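Long-range contacts in 2'-deoxycytidine 5'-triphosphate deaminase (Agrobacterium tumefaciens, PDB 2R9Q), which probably deaminates dCTP hydrolytically to dUTP and ammonia, a route to the dUMP needed for thymidylate synthesis: residues L45-K50 and S161-I166; V78-G83 and I155-G160. All blocks are in the same frame, centred on the assembly; numbering follows the deposited sequence.

Contact 1 of 2, residues L45-K50 and S161-I166; sequences LRLGSK and SRLSQI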
ATOM      1  N   LEU B  45      -6.132  11.632 -30.079  1.00 58.88           N
ATOM      2  CA  LEU B  45      -6.912  12.662 -29.437  1.00 58.50           C
ATOM      3  C   LEU B  45      -5.993  13.502 -28.564  1.00 57.99           C
ATOM      4  O   LEU B  45      -5.104  12.981 -27.912  1.00 58.24           O
ATOM      5  CB  LEU B  45      -8.031  12.046 -28.586  1.00 58.29           C
ATOM      6  CG  LEU B  45      -9.076  11.178 -29.272  1.00 56.90           C
ATOM      7  CD1 LEU B  45      -9.825  10.369 -28.187  1.00 56.26           C
ATOM      8  CD2 LEU B  45     -10.007  12.030 -30.138  1.00 54.69           C
ATOM      9  N   ARG B  46      -6.224  14.803 -28.563  1.00 57.75           N
ATOM     10  CA  ARG B  46      -5.397  15.745 -27.863  1.00 57.86           C
ATOM     11  C   ARG B  46      -6.160  16.370 -26.717  1.00 56.70           C
ATOM     12  O   ARG B  46      -7.320  16.701 -26.851  1.00 54.29           O
ATOM     13  CB  ARG B  46      -4.943  16.877 -28.799  1.00 58.67           C
ATOM     14  CG  ARG B  46      -4.108  16.478 -29.993  1.00 58.93           C
ATOM     15  CD  ARG B  46      -3.826  17.659 -30.890  1.00 59.63           C
ATOM     16  NE  ARG B  46      -4.993  18.090 -31.677  1.00 59.45           N
ATOM     17  CZ  ARG B  46      -4.948  19.040 -32.615  1.00 61.07           C
ATOM     18  NH1 ARG B  46      -6.044  19.385 -33.268  1.00 62.67           N
ATOM     19  NH2 ARG B  46      -3.812  19.643 -32.913  1.00 58.95           N
ATOM     20  N   LEU B  47      -5.454  16.563 -25.614  1.00 57.04           N
ATOM     21  CA  LEU B  47      -5.943  17.326 -24.469  1.00 57.43           C
ATOM     22  C   LEU B  47      -6.153  18.799 -24.790  1.00 57.92           C
ATOM     23  O   LEU B  47      -5.353  19.446 -25.514  1.00 56.73           O
ATOM     24  CB  LEU B  47      -4.978  17.231 -23.266  1.00 57.14           C
ATOM     25  CG  LEU B  47      -4.461  15.861 -22.805  1.00 55.06           C
ATOM     26  CD1 LEU B  47      -3.650  16.006 -21.514  1.00 51.61           C
ATOM     27  CD2 LEU B  47      -5.590  14.857 -22.677  1.00 52.54           C
ATOM     28  N   GLY B  48      -7.252  19.301 -24.246  1.00 58.49           N
ATOM     29  CA  GLY B  48      -7.550  20.721 -24.202  1.00 59.53           C
ATOM     30  C   GLY B  48      -6.709  21.452 -23.146  1.00 60.16           C
ATOM     31  O   GLY B  48      -5.715  20.925 -22.657  1.00 58.97           O
ATOM     32  N   SER B  49      -7.127  22.676 -22.831  1.00 60.92           N
ATOM     33  CA  SER B  49      -6.407  23.590 -21.927  1.00 62.58           C
ATOM     34  C   SER B  49      -6.711  23.479 -20.413  1.00 62.43           C
ATOM     35  O   SER B  49      -6.025  24.092 -19.620  1.00 61.17           O
ATOM     36  CB  SER B  49      -6.694  25.028 -22.364  1.00 62.69           C
ATOM     37  OG  SER B  49      -6.362  25.229 -23.729  1.00 63.56           O
ATOM     38  N   LYS B  50      -7.741  22.725 -20.031  1.00 63.37           N
ATOM     39  CA  LYS B  50      -8.167  22.607 -18.641  1.00 64.68           C
ATOM     40  C   LYS B  50      -8.257  21.117 -18.262  1.00 62.47           C
ATOM     41  O   LYS B  50      -8.805  20.295 -19.025  1.00 61.91           O
ATOM     42  CB  LYS B  50      -9.580  23.167 -18.424  1.00 65.49           C
ATOM     43  CG  LYS B  50      -9.925  24.656 -18.569  1.00 68.76           C
ATOM     44  CD  LYS B  50     -11.422  24.786 -17.963  1.00 71.03           C
ATOM     45  CE  LYS B  50     -12.121  26.250 -17.885  1.00 75.15           C
ATOM     46  NZ  LYS B  50     -13.280  26.369 -16.791  1.00 71.87           N
ATOM     47  N   SER B 161      -1.334  17.119 -25.626  1.00 56.95           N
ATOM     48  CA  SER B 161      -0.849  15.793 -25.275  1.00 56.78           C
ATOM     49  C   SER B 161      -1.780  14.737 -25.846  1.00 56.70           C
ATOM     50  O   SER B 161      -2.984  14.928 -25.907  1.00 55.76           O
ATOM     51  CB  SER B 161      -0.648  15.636 -23.759  1.00 56.62           C
ATOM     52  OG  SER B 161       0.388  16.465 -23.271  1.00 55.40           O
ATOM     53  N   ARG B 162      -1.196  13.645 -26.315  1.00 57.08           N
ATOM     54  CA  ARG B 162      -1.945  12.592 -26.980  1.00 57.74           C
ATOM     55  C   ARG B 162      -1.783  11.326 -26.183  1.00 57.85           C
ATOM     56  O   ARG B 162      -0.721  10.780 -26.147  1.00 57.04           O
ATOM     57  CB  ARG B 162      -1.438  12.431 -28.401  1.00 56.99           C
ATOM     58  CG  ARG B 162      -1.892  13.558 -29.292  1.00 58.09           C
ATOM     59  CD  ARG B 162      -0.910  13.943 -30.350  1.00 56.65           C
ATOM     60  NE  ARG B 162      -0.606  12.799 -31.187  1.00 58.77           N
ATOM     61  CZ  ARG B 162       0.048  12.824 -32.345  1.00 58.86           C
ATOM     62  NH1 ARG B 162       0.480  13.949 -32.870  1.00 58.89           N
ATOM     63  NH2 ARG B 162       0.255  11.690 -32.999  1.00 61.27           N
ATOM     64  N   LEU B 163      -2.834  10.895 -25.494  1.00 59.50           N
ATOM     65  CA  LEU B 163      -2.753   9.695 -24.648  1.00 59.69           C
ATOM     66  C   LEU B 163      -3.606   8.558 -25.198  1.00 59.42           C
ATOM     67  O   LEU B 163      -3.343   7.385 -24.961  1.00 58.59           O
ATOM     68  CB  LEU B 163      -3.097  10.027 -23.210  1.00 60.02           C
ATOM     69  CG  LEU B 163      -2.214  10.943 -22.334  1.00 60.94           C
ATOM     70  CD1 LEU B 163      -2.344  12.409 -22.722  1.00 62.14           C
ATOM     71  CD2 LEU B 163      -2.635  10.820 -20.882  1.00 60.42           C
ATOM     72  N   SER B 164      -4.541   8.923 -26.052  1.00 60.03           N
ATOM     73  CA  SER B 164      -5.598   8.051 -26.473  1.00 60.12           C
ATOM     74  C   SER B 164      -5.829   8.150 -27.957  1.00 59.46           C
ATOM     75  O   SER B 164      -5.411   9.098 -28.585  1.00 59.19           O
ATOM     76  CB  SER B 164      -6.850   8.470 -25.723  1.00 59.92           C
ATOM     77  OG  SER B 164      -7.857   7.523 -25.883  1.00 61.93           O
ATOM     78  N   GLN B 165      -6.499   7.152 -28.513  1.00 59.99           N
ATOM     79  CA  GLN B 165      -6.934   7.178 -29.910  1.00 60.14           C
ATOM     80  C   GLN B 165      -8.333   6.589 -30.156  1.00 59.78           C
ATOM     81  O   GLN B 165      -8.807   5.729 -29.428  1.00 58.32           O
ATOM     82  CB  GLN B 165      -5.904   6.556 -30.833  1.00 60.06           C
ATOM     83  CG  GLN B 165      -5.369   5.271 -30.418  1.00 60.85           C
ATOM     84  CD  GLN B 165      -4.168   4.856 -31.218  1.00 63.50           C
ATOM     85  OE1 GLN B 165      -3.918   3.665 -31.380  1.00 66.32           O
ATOM     86  NE2 GLN B 165      -3.426   5.823 -31.752  1.00 64.89           N
ATOM     87  N   ILE B 166      -8.977   7.120 -31.193  1.00 60.33           N
ATOM     88  CA  ILE B 166     -10.329   6.768 -31.584  1.00 60.64           C
ATOM     89  C   ILE B 166     -10.324   6.117 -32.994  1.00 61.05           C
ATOM     90  O   ILE B 166      -9.743   6.651 -33.939  1.00 60.46           O
ATOM     91  CB  ILE B 166     -11.256   8.015 -31.473  1.00 60.29           C
ATOM     92  CG1 ILE B 166     -12.730   7.665 -31.689  1.00 61.25           C
ATOM     93  CG2 ILE B 166     -10.865   9.120 -32.430  1.00 60.14           C
ATOM     94  CD1 ILE B 166     -13.620   8.858 -31.528  1.00 60.42           C
TER
HETATM   95  O   HOH W   1      -5.166  12.561 -25.318  1.00 34.03           O
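Leu45 and Leu47 each send a backbone N-H across to residues 161-166, at an antiparallel join between strand 42-46 and strand 162-170 in the mainly beta, dUTPase-like N-terminal domain. Leu45 N donates to Ser164 O at 3.0 Å, and Leu47 N to Ser161 O at 3.0 Å. Leu45 O and Leu163 N, 3.9 Å apart, are bridged by a water: it donates to Leu45 O at 2.6 Å and accepts from Leu163 N at 2.9 Å, so both groups are satisfied inside a buried contact. Leu45 O is also met by Arg162 CA and Ser161 O by Arg46 CA, two CA-H...O contacts running in opposite senses.

Arg46 and Arg162 leave the same face side by side, pointing the same way, and touch through their CG methylenes at 3.7 Å. Their guanidinium planes stand 85° apart, and the like charges are probably offset by different acids: Glu98 at Arg46 NE, and Asp34, Asp36 and Asp44 for Arg162. Arg46 NH1 and NH2 also bond to Ser29 OG and Asp32 O, and Ser161 OG to Asp231. Leu47 crosses Leu163 at about a right angle, with CD1 of Leu47 4.0 Å from CD1 of Leu163. Leu45 and Ile166 cross obliquely. Ile166 CG1 lies anti to its backbone N (chi1 -172°), which leaves the CG2 branch to meet Leu45 CD2 at 3.8 Å.

Contact 2 of 2, residues V78-G83 and I155-G160; sequences VDLSQG and IVVRRG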
ATOM      1  N   VAL B  78      -7.316  22.634 -13.185  1.00 66.41           N
ATOM      2  CA  VAL B  78      -5.891  22.690 -13.456  1.00 65.91           C
ATOM      3  C   VAL B  78      -5.686  23.223 -14.883  1.00 64.31           C
ATOM      4  O   VAL B  78      -6.315  22.761 -15.819  1.00 63.05           O
ATOM      5  CB  VAL B  78      -5.294  21.277 -13.327  1.00 66.10           C
ATOM      6  CG1 VAL B  78      -3.789  21.299 -13.547  1.00 66.48           C
ATOM      7  CG2 VAL B  78      -5.678  20.657 -11.972  1.00 67.12           C
ATOM      8  N   ASP B  79      -4.815  24.199 -15.042  1.00 62.98           N
ATOM      9  CA  ASP B  79      -4.521  24.732 -16.350  1.00 62.82           C
ATOM     10  C   ASP B  79      -3.407  23.931 -17.000  1.00 61.34           C
ATOM     11  O   ASP B  79      -2.344  23.720 -16.405  1.00 59.12           O
ATOM     12  CB  ASP B  79      -4.175  26.213 -16.256  1.00 63.52           C
ATOM     13  CG  ASP B  79      -3.408  26.720 -17.465  1.00 65.90           C
ATOM     14  OD1 ASP B  79      -4.020  26.910 -18.550  1.00 70.79           O
ATOM     15  OD2 ASP B  79      -2.175  26.932 -17.320  1.00 68.90           O
ATOM     16  N   LEU B  80      -3.668  23.474 -18.220  1.00 60.49           N
ATOM     17  CA  LEU B  80      -2.678  22.699 -18.980  1.00 61.20           C
ATOM     18  C   LEU B  80      -1.977  23.502 -20.085  1.00 61.43           C
ATOM     19  O   LEU B  80      -1.242  22.940 -20.917  1.00 59.53           O
ATOM     20  CB  LEU B  80      -3.331  21.482 -19.591  1.00 60.25           C
ATOM     21  CG  LEU B  80      -4.047  20.518 -18.661  1.00 59.67           C
ATOM     22  CD1 LEU B  80      -4.541  19.360 -19.511  1.00 58.43           C
ATOM     23  CD2 LEU B  80      -3.153  20.079 -17.504  1.00 55.53           C
ATOM     24  N   SER B  81      -2.187  24.808 -20.104  1.00 62.74           N
ATOM     25  CA  SER B  81      -1.550  25.660 -21.135  1.00 64.54           C
ATOM     26  C   SER B  81      -0.029  25.526 -21.203  1.00 64.86           C
ATOM     27  O   SER B  81       0.532  25.585 -22.291  1.00 64.89           O
ATOM     28  CB  SER B  81      -1.932  27.124 -20.938  1.00 64.38           C
ATOM     29  OG  SER B  81      -3.337  27.271 -21.073  1.00 65.33           O
ATOM     30  N   GLN B  82       0.619  25.332 -20.054  1.00 65.68           N
ATOM     31  CA  GLN B  82       2.079  25.122 -19.990  1.00 66.79           C
ATOM     32  C   GLN B  82       2.441  23.670 -19.671  1.00 65.86           C
ATOM     33  O   GLN B  82       3.351  23.115 -20.279  1.00 65.84           O
ATOM     34  CB  GLN B  82       2.765  26.059 -18.960  1.00 67.28           C
ATOM     35  CG  GLN B  82       2.914  27.550 -19.416  1.00 69.96           C
ATOM     36  CD  GLN B  82       3.294  27.730 -20.904  1.00 70.03           C
ATOM     37  OE1 GLN B  82       2.517  28.286 -21.684  1.00 71.86           O
ATOM     38  NE2 GLN B  82       4.473  27.254 -21.292  1.00 67.91           N
ATOM     39  N   GLY B  83       1.730  23.063 -18.722  1.00 64.48           N
ATOM     40  CA  GLY B  83       2.080  21.742 -18.255  1.00 63.08           C
ATOM     41  C   GLY B  83       1.753  21.543 -16.798  1.00 61.31           C
ATOM     42  O   GLY B  83       2.189  22.299 -15.951  1.00 60.64           O
ATOM     43  N   ILE B 155       3.023  11.954 -14.066  1.00 49.77           N
ATOM     44  CA  ILE B 155       3.203  12.407 -15.444  1.00 49.04           C
ATOM     45  C   ILE B 155       3.015  13.896 -15.596  1.00 49.74           C
ATOM     46  O   ILE B 155       2.347  14.512 -14.799  1.00 48.20           O
ATOM     47  CB  ILE B 155       2.365  11.601 -16.440  1.00 48.51           C
ATOM     48  CG1 ILE B 155       0.864  11.787 -16.225  1.00 49.44           C
ATOM     49  CG2 ILE B 155       2.789  10.119 -16.423  1.00 46.20           C
ATOM     50  CD1 ILE B 155      -0.008  11.349 -17.412  1.00 46.34           C
ATOM     51  N   VAL B 156       3.666  14.481 -16.598  1.00 51.39           N
ATOM     52  CA  VAL B 156       3.338  15.848 -17.025  1.00 53.13           C
ATOM     53  C   VAL B 156       2.642  15.843 -18.393  1.00 52.02           C
ATOM     54  O   VAL B 156       3.100  15.196 -19.337  1.00 52.41           O
ATOM     55  CB  VAL B 156       4.547  16.896 -16.916  1.00 53.26           C
ATOM     56  CG1 VAL B 156       5.883  16.209 -17.016  1.00 56.57           C
ATOM     57  CG2 VAL B 156       4.429  18.000 -17.964  1.00 54.88           C
ATOM     58  N   VAL B 157       1.527  16.567 -18.443  1.00 51.22           N
ATOM     59  CA  VAL B 157       0.677  16.733 -19.625  1.00 51.16           C
ATOM     60  C   VAL B 157       0.369  18.194 -19.873  1.00 51.99           C
ATOM     61  O   VAL B 157       0.499  19.025 -18.992  1.00 52.51           O
ATOM     62  CB  VAL B 157      -0.671  15.915 -19.545  1.00 50.77           C
ATOM     63  CG1 VAL B 157      -0.383  14.453 -19.216  1.00 49.05           C
ATOM     64  CG2 VAL B 157      -1.705  16.565 -18.582  1.00 45.27           C
ATOM     65  N   ARG B 158      -0.054  18.496 -21.084  1.00 53.24           N
ATOM     66  CA  ARG B 158      -0.404  19.836 -21.464  1.00 54.00           C
ATOM     67  C   ARG B 158      -1.348  19.823 -22.643  1.00 55.15           C
ATOM     68  O   ARG B 158      -1.661  18.764 -23.200  1.00 54.02           O
ATOM     69  CB  ARG B 158       0.853  20.625 -21.832  1.00 54.90           C
ATOM     70  CG  ARG B 158       1.664  19.977 -22.964  1.00 54.18           C
ATOM     71  CD  ARG B 158       2.893  20.744 -23.250  1.00 55.55           C
ATOM     72  NE  ARG B 158       3.794  20.800 -22.110  1.00 52.40           N
ATOM     73  CZ  ARG B 158       4.643  19.837 -21.778  1.00 54.82           C
ATOM     74  NH1 ARG B 158       4.700  18.723 -22.476  1.00 57.60           N
ATOM     75  NH2 ARG B 158       5.446  19.986 -20.732  1.00 55.26           N
ATOM     76  N   ARG B 159      -1.772  21.024 -23.037  1.00 56.64           N
ATOM     77  CA  ARG B 159      -2.600  21.201 -24.213  1.00 57.55           C
ATOM     78  C   ARG B 159      -1.848  20.572 -25.378  1.00 57.15           C
ATOM     79  O   ARG B 159      -0.688  20.856 -25.594  1.00 56.47           O
ATOM     80  CB  ARG B 159      -2.923  22.662 -24.452  1.00 57.86           C
ATOM     81  CG  ARG B 159      -3.822  22.880 -25.632  1.00 60.52           C
ATOM     82  CD  ARG B 159      -3.991  24.339 -25.988  1.00 64.52           C
ATOM     83  NE  ARG B 159      -4.703  24.494 -27.271  1.00 65.62           N
ATOM     84  CZ  ARG B 159      -6.028  24.439 -27.423  1.00 68.39           C
ATOM     85  NH1 ARG B 159      -6.837  24.243 -26.381  1.00 70.04           N
ATOM     86  NH2 ARG B 159      -6.563  24.588 -28.624  1.00 69.41           N
ATOM     87  N   GLY B 160      -2.527  19.678 -26.079  1.00 56.81           N
ATOM     88  CA  GLY B 160      -1.941  18.920 -27.161  1.00 57.26           C
ATOM     89  C   GLY B 160      -1.503  17.496 -26.890  1.00 56.42           C
ATOM     90  O   GLY B 160      -1.312  16.751 -27.818  1.00 55.94           O
TER
HETATM   91  O   HOH W   2       5.850  21.708 -18.473  1.00 44.66           O
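Arg158 reaches over with its side chain to bond the turn carbonyl of Gln82. The contact joins the turn between strands 76-79 and 84-86 to the end of strand 155-157, in the dUTPase-like N-terminal domain. Arg158 NE donates to Gln82 O at 3.0 Å and nearly straight (168°), with the oxygen close to the guanidinium plane. A water accepts from Arg158 NH2 at the same edge and gives Gln82 O a second, weak bond, while NH1 makes salt bridges to Asp229 and Asp231. CB of Arg158 lies 3.3 Å from Leu80 O, and from there the chain runs out to a bend at chi3 (62°), which sets NE against the Gln82 carbonyl.

The next residue, Arg159, donates its backbone N to Leu80 O at 2.9 Å. Within the turn, Asp79 OD1 accepts from Ser81 N, making an Asx turn, and from Ser81 OG at 2.6 Å through its syn lone pair. Leu80 CD2 packs obliquely on Val157 CG2 at 4.0 Å. Gly83 has backbone angles that would jam a CB against the preceding carbonyl, and a CB there would also crowd Arg158 NH2; its CA instead comes 3.2 Å from Val157 O in a CA-H...O contact.

How the contacts relate
The second segments of the two contacts are consecutive, since strand 155-157 leads through the loop at Arg158-Ser161 into strand 162-170, and the contact centres lie about 10 Å apart. Contact 1 is the buried one, a sheet join whose hydrogen bonds across the segments are all backbone, its arginines turning to acids outside them. Contact 2 lies farther out, about 21 Å from the chain centre against 13 Å, and relies on an arginine side chain and a turn. They meet directly: Ser49 O is 2.8 Å from Leu80 N and Ser49 OG 2.9 Å from Arg159 NH1, both probable hydrogen bonds, while Leu47 CD1 packs against Val157 CG2, continuing the apolar layer.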